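Local coordinates for DUF1611 domain-containing protein (Anabaena variabilis, PDB 2OBN) that is of unknown function but combines a Rossmann-like domain with a P-loop NTPase-type domain, an architecture consistent with nucleotide binding, at residues Glu172-Ala177 with Trp182-Leu187; Leu30-Ala35 with Val194-Asp199; Asp209-Ala214 with Thr245-Arg250. The protein carries 2 engineered substitutions. All coordinates share one frame; numbering follows the deposited sequence.

Contact 1 (Glu172-Ala177 with Trp182-Leu187)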
loop_
_atom_site.group_PDB
_atom_site.type_symbol
_atom_site.label_atom_id
_atom_site.label_comp_id
_atom_site.label_asym_id
_atom_site.label_seq_id
_atom_site.Cartn_x
_atom_site.Cartn_y
_atom_site.Cartn_z
ATOM N N GLU B 172 -23.323 -3.188 10.389
ATOM C CA GLU B 172 -24.169 -3.504 11.540
ATOM C C GLU B 172 -23.867 -2.561 12.700
ATOM O O GLU B 172 -24.791 -2.130 13.379
ATOM C CB GLU B 172 -23.992 -4.960 12.001
ATOM C CG GLU B 172 -24.460 -6.044 11.000
ATOM C CD GLU B 172 -25.976 -6.152 10.848
ATOM O OE1 GLU B 172 -26.700 -5.356 11.470
ATOM O OE2 GLU B 172 -26.444 -7.043 10.094
ATOM N N LEU B 173 -22.586 -2.257 12.934
ATOM C CA LEU B 173 -22.203 -1.314 14.007
ATOM C C LEU B 173 -22.718 0.090 13.734
ATOM O O LEU B 173 -23.080 0.796 14.658
ATOM C CB LEU B 173 -20.686 -1.292 14.246
ATOM C CG LEU B 173 -20.138 -2.545 14.964
ATOM C CD1 LEU B 173 -18.644 -2.691 14.787
ATOM C CD2 LEU B 173 -20.504 -2.545 16.454
ATOM N N HIS B 174 -22.755 0.469 12.458
ATOM C CA HIS B 174 -23.289 1.757 12.028
ATOM C C HIS B 174 -24.807 1.839 12.235
ATOM O O HIS B 174 -25.336 2.869 12.700
ATOM C CB HIS B 174 -22.925 2.035 10.556
ATOM C CG HIS B 174 -23.799 3.060 9.902
ATOM N ND1 HIS B 174 -23.809 4.389 10.278
ATOM C CD2 HIS B 174 -24.702 2.945 8.896
ATOM C CE1 HIS B 174 -24.690 5.044 9.542
ATOM N NE2 HIS B 174 -25.243 4.192 8.693
ATOM N N TRP B 175 -25.512 0.773 11.872
ATOM C CA TRP B 175 -26.959 0.742 12.055
ATOM C C TRP B 175 -27.352 0.753 13.538
ATOM O O TRP B 175 -28.348 1.379 13.898
ATOM C CB TRP B 175 -27.592 -0.426 11.305
ATOM C CG TRP B 175 -27.373 -0.338 9.824
ATOM C CD1 TRP B 175 -27.416 0.793 9.061
ATOM C CD2 TRP B 175 -27.138 -1.417 8.924
ATOM N NE1 TRP B 175 -27.179 0.491 7.753
ATOM C CE2 TRP B 175 -27.019 -0.860 7.632
ATOM C CE3 TRP B 175 -27.014 -2.801 9.079
ATOM C CZ2 TRP B 175 -26.777 -1.632 6.503
ATOM C CZ3 TRP B 175 -26.776 -3.570 7.957
ATOM C CH2 TRP B 175 -26.663 -2.982 6.682
ATOM N N ALA B 176 -26.552 0.104 14.388
ATOM C CA ALA B 176 -26.816 0.076 15.838
ATOM C C ALA B 176 -26.602 1.449 16.458
ATOM O O ALA B 176 -27.400 1.876 17.288
ATOM C CB ALA B 176 -25.938 -0.941 16.539
ATOM N N ALA B 177 -25.524 2.126 16.073
ATOM C CA ALA B 177 -25.267 3.487 16.569
ATOM C C ALA B 177 -26.368 4.462 16.140
ATOM O O ALA B 177 -26.749 5.352 16.909
ATOM C CB ALA B 177 -23.933 3.977 16.094
ATOM N N TRP B 182 -27.115 8.165 17.840
ATOM C CA TRP B 182 -25.858 8.787 17.481
ATOM C C TRP B 182 -25.862 9.202 16.011
ATOM O O TRP B 182 -26.498 8.556 15.168
ATOM C CB TRP B 182 -24.677 7.843 17.718
ATOM C CG TRP B 182 -24.190 7.796 19.129
ATOM C CD1 TRP B 182 -23.472 8.752 19.762
ATOM C CD2 TRP B 182 -24.332 6.723 20.060
ATOM N NE1 TRP B 182 -23.171 8.362 21.040
ATOM C CE2 TRP B 182 -23.686 7.115 21.250
ATOM C CE3 TRP B 182 -24.934 5.473 20.006
ATOM C CZ2 TRP B 182 -23.640 6.301 22.386
ATOM C CZ3 TRP B 182 -24.883 4.662 21.137
ATOM C CH2 TRP B 182 -24.238 5.082 22.307
ATOM N N ARG B 183 -25.177 10.302 15.721
ATOM C CA ARG B 183 -24.957 10.717 14.343
ATOM C C ARG B 183 -23.806 9.843 13.864
ATOM O O ARG B 183 -22.660 10.087 14.223
ATOM C CB ARG B 183 -24.592 12.187 14.264
ATOM C CG ARG B 183 -25.754 13.112 14.615
ATOM C CD ARG B 183 -25.326 14.559 14.495
ATOM N NE ARG B 183 -24.609 14.703 13.232
ATOM C CZ ARG B 183 -25.178 14.923 12.046
ATOM N NH1 ARG B 183 -26.491 15.101 11.933
ATOM N NH2 ARG B 183 -24.423 15.004 10.959
ATOM N N SER B 184 -24.138 8.819 13.071
ATOM C CA SER B 184 -23.193 7.801 12.605
ATOM C C SER B 184 -22.996 7.828 11.090
ATOM O O SER B 184 -23.944 8.089 10.334
ATOM C CB SER B 184 -23.731 6.414 13.020
ATOM O OG SER B 184 -22.860 5.359 12.655
ATOM N N LYS B 185 -21.756 7.594 10.656
ATOM C CA LYS B 185 -21.449 7.497 9.237
ATOM C C LYS B 185 -20.572 6.284 8.925
ATOM O O LYS B 185 -19.579 6.033 9.611
ATOM C CB LYS B 185 -20.735 8.728 8.703
ATOM C CG LYS B 185 -21.019 8.874 7.202
ATOM C CD LYS B 185 -20.077 9.733 6.456
ATOM C CE LYS B 185 -20.657 10.093 5.072
ATOM N NZ LYS B 185 -21.380 9.006 4.348
ATOM N N PHE B 186 -20.957 5.552 7.878
ATOM C CA PHE B 186 -20.200 4.413 7.374
ATOM C C PHE B 186 -19.331 4.927 6.220
ATOM O O PHE B 186 -19.817 5.679 5.384
ATOM C CB PHE B 186 -21.149 3.312 6.892
ATOM C CG PHE B 186 -20.467 2.242 6.079
ATOM C CD1 PHE B 186 -19.763 1.228 6.696
ATOM C CD2 PHE B 186 -20.516 2.271 4.683
ATOM C CE1 PHE B 186 -19.100 0.255 5.940
ATOM C CE2 PHE B 186 -19.867 1.312 3.930
ATOM C CZ PHE B 186 -19.153 0.297 4.566
ATOM N N LEU B 187 -18.051 4.532 6.190
ATOM C CA LEU B 187 -17.096 4.946 5.139
ATOM C C LEU B 187 -16.569 3.746 4.384
ATOM O O LEU B 187 -15.983 2.848 4.970
ATOM C CB LEU B 187 -15.937 5.730 5.743
ATOM C CG LEU B 187 -16.337 7.060 6.371
ATOM C CD1 LEU B 187 -15.132 7.698 7.016
ATOM C CD2 LEU B 187 -16.945 7.980 5.341
#
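A beta-alpha-beta crossover in the P-loop domain brings His174 and Ala177 of helix 166-179 against Trp182, Ser184 and Phe186, on and just before strand 184-187. The helix comes down from strand 153-159, and after a short turn the chain runs back as the edge strand of the parallel sheet. The two short segments are therefore nearly antiparallel, at 166°, with their axes 7.9 Å apart at closest.

The imidazole of His174 carries the polar side-chain part of the contact. With CG anti to the backbone N (chi1 160°), the ring swings over to the strand, where ND1 hydrogen-bonds Ser184 OG at 2.7 Å; either atom could be the donor. The hydroxyl meets the ring at its edge. Next to it, CE1 lies 3.2 Å from Ser184 O, which sits in the ring plane. Phe186 comes in over a face instead: its CB stands 4.2 Å from the centroid of the His174 ring, a CH-pi contact, while its own ring leads away from the helix. Ser184 OG has a second, weak bond to His230 on the neighbouring strand 228-231. With an alanine here instead of His174, Ser184 OG would probably lose its short bond and Phe186 CB the ring it packs on.

Nearer the turn, Ala177 CB rests 3.9 Å from Ser184 CB. The backbone closes the turn through Trp182 N, which donates to Ala177 O at 3.0 Å, and the indole of Trp182 brings CE3 at its edge to 3.6 Å from that same Ala177 O.

Contact 2 (Leu30-Ala35 with Val194-Asp199)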
loop_
_atom_site.group_PDB
_atom_site.type_symbol
_atom_site.label_atom_id
_atom_site.label_comp_id
_atom_site.label_asym_id
_atom_site.label_seq_id
_atom_site.Cartn_x
_atom_site.Cartn_y
_atom_site.Cartn_z
ATOM N N LEU B 30 -26.633 -7.675 -3.614
ATOM C CA LEU B 30 -27.950 -8.275 -3.395
ATOM C C LEU B 30 -28.332 -8.253 -1.912
ATOM O O LEU B 30 -29.501 -8.117 -1.577
ATOM C CB LEU B 30 -27.985 -9.717 -3.912
ATOM C CG LEU B 30 -27.932 -9.884 -5.440
ATOM C CD1 LEU B 30 -27.569 -11.310 -5.796
ATOM C CD2 LEU B 30 -29.251 -9.461 -6.130
ATOM N N ARG B 31 -27.350 -8.397 -1.027
ATOM C CA ARG B 31 -27.613 -8.400 0.405
ATOM C C ARG B 31 -27.822 -6.993 0.967
ATOM O O ARG B 31 -28.613 -6.818 1.892
ATOM C CB ARG B 31 -26.484 -9.135 1.154
ATOM C CG ARG B 31 -26.652 -9.196 2.669
ATOM C CD ARG B 31 -25.559 -10.018 3.380
ATOM N NE ARG B 31 -25.897 -11.447 3.441
ATOM C CZ ARG B 31 -25.341 -12.445 2.738
ATOM N NH1 ARG B 31 -24.328 -12.253 1.883
ATOM N NH2 ARG B 31 -25.794 -13.684 2.921
ATOM N N TYR B 32 -27.144 -5.985 0.416
ATOM C CA TYR B 32 -27.220 -4.659 1.007
ATOM C C TYR B 32 -27.739 -3.478 0.161
ATOM O O TYR B 32 -28.161 -2.481 0.731
ATOM C CB TYR B 32 -25.842 -4.307 1.568
ATOM C CG TYR B 32 -25.358 -5.202 2.704
ATOM C CD1 TYR B 32 -26.035 -5.238 3.923
ATOM C CD2 TYR B 32 -24.194 -5.955 2.584
ATOM C CE1 TYR B 32 -25.589 -6.015 4.978
ATOM C CE2 TYR B 32 -23.745 -6.737 3.631
ATOM C CZ TYR B 32 -24.441 -6.757 4.833
ATOM O OH TYR B 32 -23.998 -7.537 5.872
ATOM N N SER B 33 -27.732 -3.568 -1.166
ATOM C CA SER B 33 -28.129 -2.419 -1.988
ATOM C C SER B 33 -29.611 -2.055 -1.939
ATOM O O SER B 33 -30.469 -2.908 -2.146
ATOM C CB SER B 33 -27.736 -2.666 -3.441
ATOM O OG SER B 33 -28.066 -1.554 -4.252
ATOM N N GLU B 34 -29.900 -0.779 -1.679
ATOM C CA GLU B 34 -31.270 -0.262 -1.679
ATOM C C GLU B 34 -31.730 0.061 -3.104
ATOM O O GLU B 34 -32.862 0.481 -3.300
ATOM C CB GLU B 34 -31.398 1.003 -0.809
ATOM C CG GLU B 34 -31.298 0.798 0.707
ATOM C CD GLU B 34 -31.345 2.118 1.487
ATOM N N ALA B 35 -30.858 -0.111 -4.094
ATOM C CA ALA B 35 -31.206 0.154 -5.482
ATOM C C ALA B 35 -32.243 -0.846 -5.967
ATOM O O ALA B 35 -32.311 -1.951 -5.446
ATOM C CB ALA B 35 -29.968 0.070 -6.362
ATOM N N VAL B 194 -18.002 1.023 -2.080
ATOM C CA VAL B 194 -18.197 2.247 -2.873
ATOM C C VAL B 194 -19.432 2.118 -3.762
ATOM O O VAL B 194 -20.164 3.083 -3.933
ATOM C CB VAL B 194 -16.948 2.590 -3.707
ATOM C CG1 VAL B 194 -17.210 3.766 -4.643
ATOM C CG2 VAL B 194 -15.772 2.907 -2.786
HETATM N N MSE B 195 -19.653 0.931 -4.325
HETATM C CA MSE B 195 -20.862 0.663 -5.124
HETATM C C MSE B 195 -22.137 0.767 -4.294
HETATM O O MSE B 195 -23.166 1.251 -4.783
HETATM C CB MSE B 195 -20.784 -0.702 -5.803
HETATM C CG MSE B 195 -19.971 -0.666 -7.065
HETATM SE SE MSE B 195 -19.793 -2.376 -7.917
HETATM C CE MSE B 195 -18.191 -2.977 -7.128
ATOM N N LEU B 196 -22.067 0.327 -3.040
ATOM C CA LEU B 196 -23.204 0.451 -2.136
ATOM C C LEU B 196 -23.498 1.889 -1.736
ATOM O O LEU B 196 -24.638 2.339 -1.793
ATOM C CB LEU B 196 -22.980 -0.353 -0.856
ATOM C CG LEU B 196 -23.209 -1.852 -0.944
ATOM C CD1 LEU B 196 -22.941 -2.457 0.417
ATOM C CD2 LEU B 196 -24.636 -2.152 -1.403
ATOM N N GLU B 197 -22.465 2.590 -1.290
ATOM C CA GLU B 197 -22.630 3.954 -0.810
ATOM C C GLU B 197 -22.674 4.973 -1.922
ATOM O O GLU B 197 -23.229 6.053 -1.738
ATOM C CB GLU B 197 -21.508 4.308 0.166
ATOM C CG GLU B 197 -21.572 3.511 1.456
ATOM C CD GLU B 197 -22.836 3.808 2.262
ATOM O OE1 GLU B 197 -23.192 4.998 2.401
ATOM O OE2 GLU B 197 -23.464 2.852 2.754
ATOM N N GLY B 198 -22.077 4.638 -3.064
ATOM C CA GLY B 198 -21.988 5.550 -4.191
ATOM C C GLY B 198 -20.822 6.507 -4.023
ATOM O O GLY B 198 -20.637 7.404 -4.848
ATOM N N ASP B 199 -20.032 6.326 -2.961
ATOM C CA ASP B 199 -18.877 7.175 -2.696
ATOM C C ASP B 199 -17.910 6.455 -1.727
ATOM O O ASP B 199 -18.246 5.428 -1.136
ATOM C CB ASP B 199 -19.339 8.520 -2.111
ATOM C CG ASP B 199 -18.379 9.675 -2.425
ATOM O OD1 ASP B 199 -17.167 9.447 -2.672
ATOM O OD2 ASP B 199 -18.857 10.834 -2.430
HETATM O O HOH W 1 -27.764 1.169 -1.573
#
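Leu196 pushes its forked end against Tyr32 and Ser33, where helix 24-32 gives out. This is the tight part of the contact, and each methyl has its own place: CD1 lies 3.6 Å from Tyr32 CB, while CD2 settles against the backbone, 3.4 Å from Ser33 N, and also touches Ser33 CB at 3.7 Å. Leu196 gets there with CG beside its backbone N and anti to the carbonyl carbon (chi1 -79°) and with CD1 anti to CA (chi2 -180°), which sends CD1 to Tyr32 and leaves CD2 turned to Ser33. Tyr32 meets the leucine through CB, and its ring continues away toward helix 166-179, where OH hydrogen-bonds Ser168. The CG of Arg31 lies over the centre of the tyrosine ring, 3.8 Å above its plane.

The other side is looser and wet. No direct hydrogen bond crosses between 30-35 and 194-199; a water stands in, accepting from Glu34 N at 2.9 Å and donating weakly to Leu196 O at 3.3 Å. Glu34 itself is exposed, and its carboxylate oxygens are not modelled. Just there the chain leaves the helix through an ST turn, with Ser33 OG accepting from Ala35 N at 3.1 Å.

What meets here is a helix end of each half of the protein: helix 191-197 belongs to the P-loop domain, and helix 24-32 is the crossover helix between parallel strands 10-13 and 37-41, the beta-alpha-beta arrangement of a Rossmann-like fold.

Contact 3 (Asp209-Ala214 with Thr245-Arg250)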
loop_
_atom_site.group_PDB
_atom_site.type_symbol
_atom_site.label_atom_id
_atom_site.label_comp_id
_atom_site.label_asym_id
_atom_site.label_seq_id
_atom_site.Cartn_x
_atom_site.Cartn_y
_atom_site.Cartn_z
ATOM N N ASP B 209 2.110 5.122 -2.158
ATOM C CA ASP B 209 2.486 6.452 -1.662
ATOM C C ASP B 209 1.282 7.275 -1.167
ATOM O O ASP B 209 1.395 8.052 -0.209
ATOM C CB ASP B 209 3.155 7.256 -2.801
ATOM C CG ASP B 209 4.358 8.067 -2.359
ATOM O OD1 ASP B 209 4.840 7.921 -1.219
ATOM O OD2 ASP B 209 4.881 8.823 -3.203
ATOM N N PHE B 210 0.137 7.116 -1.829
ATOM C CA PHE B 210 -1.053 7.920 -1.517
ATOM C C PHE B 210 -2.163 7.192 -0.758
ATOM O O PHE B 210 -3.222 7.790 -0.495
ATOM C CB PHE B 210 -1.612 8.488 -2.815
ATOM C CG PHE B 210 -0.616 9.315 -3.585
ATOM C CD1 PHE B 210 -0.145 10.517 -3.060
ATOM C CD2 PHE B 210 -0.160 8.904 -4.834
ATOM C CE1 PHE B 210 0.763 11.300 -3.757
ATOM C CE2 PHE B 210 0.742 9.698 -5.556
ATOM C CZ PHE B 210 1.208 10.896 -5.008
ATOM N N ALA B 211 -1.906 5.940 -0.383
ATOM C CA ALA B 211 -2.904 5.090 0.254
ATOM C C ALA B 211 -3.419 5.654 1.571
ATOM O O ALA B 211 -4.630 5.766 1.764
ATOM C CB ALA B 211 -2.355 3.652 0.449
ATOM N N ALA B 212 -2.496 5.998 2.471
ATOM C CA ALA B 212 -2.871 6.562 3.760
ATOM C C ALA B 212 -3.588 7.892 3.564
ATOM O O ALA B 212 -4.548 8.203 4.277
ATOM C CB ALA B 212 -1.632 6.744 4.640
ATOM N N GLY B 213 -3.127 8.661 2.582
ATOM C CA GLY B 213 -3.700 9.978 2.255
ATOM C C GLY B 213 -5.120 9.852 1.734
ATOM O O GLY B 213 -5.959 10.717 1.977
ATOM N N ALA B 214 -5.391 8.751 1.031
ATOM C CA ALA B 214 -6.721 8.489 0.499
ATOM C C ALA B 214 -7.690 8.249 1.649
ATOM O O ALA B 214 -8.831 8.667 1.599
ATOM C CB ALA B 214 -6.692 7.262 -0.442
ATOM N N THR B 245 -4.476 -2.882 5.286
ATOM C CA THR B 245 -4.761 -2.599 6.678
ATOM C C THR B 245 -3.879 -1.463 7.213
ATOM O O THR B 245 -4.354 -0.648 8.003
ATOM C CB THR B 245 -4.549 -3.837 7.582
ATOM O OG1 THR B 245 -5.295 -4.947 7.074
ATOM C CG2 THR B 245 -5.026 -3.531 8.992
ATOM N N LEU B 246 -2.619 -1.397 6.788
ATOM C CA LEU B 246 -1.723 -0.380 7.334
ATOM C C LEU B 246 -2.208 1.059 7.029
ATOM O O LEU B 246 -2.369 1.847 7.965
ATOM C CB LEU B 246 -0.275 -0.632 6.917
ATOM C CG LEU B 246 0.802 0.293 7.480
ATOM C CD1 LEU B 246 0.762 0.396 9.022
ATOM C CD2 LEU B 246 2.173 -0.186 6.974
ATOM N N PRO B 247 -2.441 1.405 5.735
ATOM C CA PRO B 247 -2.995 2.744 5.459
ATOM C C PRO B 247 -4.356 3.016 6.102
ATOM O O PRO B 247 -4.644 4.158 6.431
ATOM C CB PRO B 247 -3.091 2.788 3.924
ATOM C CG PRO B 247 -2.966 1.355 3.467
ATOM C CD PRO B 247 -2.134 0.676 4.488
ATOM N N LEU B 248 -5.199 2.002 6.267
ATOM C CA LEU B 248 -6.487 2.215 6.961
ATOM C C LEU B 248 -6.251 2.718 8.383
ATOM O O LEU B 248 -6.840 3.710 8.802
ATOM C CB LEU B 248 -7.329 0.943 6.968
ATOM C CG LEU B 248 -7.951 0.625 5.608
ATOM C CD1 LEU B 248 -8.555 -0.772 5.586
ATOM C CD2 LEU B 248 -8.989 1.650 5.228
ATOM N N ILE B 249 -5.354 2.045 9.095
ATOM C CA ILE B 249 -4.980 2.421 10.458
ATOM C C ILE B 249 -4.278 3.796 10.516
ATOM O O ILE B 249 -4.600 4.633 11.345
ATOM C CB ILE B 249 -4.067 1.343 11.086
ATOM C CG1 ILE B 249 -4.872 0.077 11.351
ATOM C CG2 ILE B 249 -3.448 1.842 12.389
ATOM C CD1 ILE B 249 -4.056 -1.120 11.879
ATOM N N ARG B 250 -3.307 4.009 9.641
ATOM C CA ARG B 250 -2.545 5.250 9.641
ATOM C C ARG B 250 -3.398 6.421 9.179
ATOM O O ARG B 250 -3.387 7.500 9.793
ATOM C CB ARG B 250 -1.306 5.098 8.754
ATOM C CG ARG B 250 -0.289 4.090 9.274
ATOM C CD ARG B 250 0.588 4.684 10.388
ATOM N NE ARG B 250 1.529 3.695 10.914
ATOM C CZ ARG B 250 1.236 2.795 11.845
ATOM N NH1 ARG B 250 0.036 2.769 12.428
ATOM N NH2 ARG B 250 2.168 1.929 12.220
#
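Pro247 packs its ring onto Ala211 and Ala212, and these three residues bury the most surface between the segments 209-214 and 245-250. The proline stands in the first turn of its helix, a position where the missing N-H costs no helical hydrogen bond, and its CB and CG turn to the neighbouring helix. Ala211 points its CB toward this ring, 3.7 Å from Pro247 CB and 3.8 Å from Pro247 CG. Ala212 is met from the backbone side as well: Pro247 CB comes to 3.6 Å from Ala212 N, while the two CB atoms stand 4.3 Å apart. Because the residues are so small, the chains draw close, with the CA atoms of Ala212 and Pro247 separated by 4.2 Å. The segment axes approach to 7.8 Å and cross at -42°.

One turn on, Arg250 adds little more than its CB, 4.4 Å from Ala212 CB, before its long chain heads away. Leu246 CD1 covers a face of the guanidinium, 3.7 Å above its plane, while NH1 bonds Val289 O of helix 279-291 and NH2 bonds Leu237 O of the second subunit. That subunit also packs Val208 on Ala211, so this helix pair is itself part of the dimer interface.

No hydrogen bond links the two segments; small apolar groups meet in a buried place, which implies that close fit and exclusion of water, and not polar pairing, hold the helices together here.

In the fold
Contacts 1 and 3 both lie in the P-loop domain, about 22 Å apart between centres and without touching; contact 1 packs a helix on edge strand 184-187, and contact 3 pairs two helices against the second subunit. Contact 2 reaches from that domain to helix 24-32 of the Rossmann-like part, bridging 158 intervening residues. Along the chain contact 2 opens first, contact 1 forms within its span, 194-199 closes contact 2, and contact 3 follows; strand 184-187, helix 191-197 and helix 208-222 come one after another. Contacts 1 and 2, with centres about 15 Å apart, do touch: Trp175 CH2 lies 3.6 Å from Tyr32 CD1. Sheet edge, domain junction and dimer side are thus linked by one run of chain.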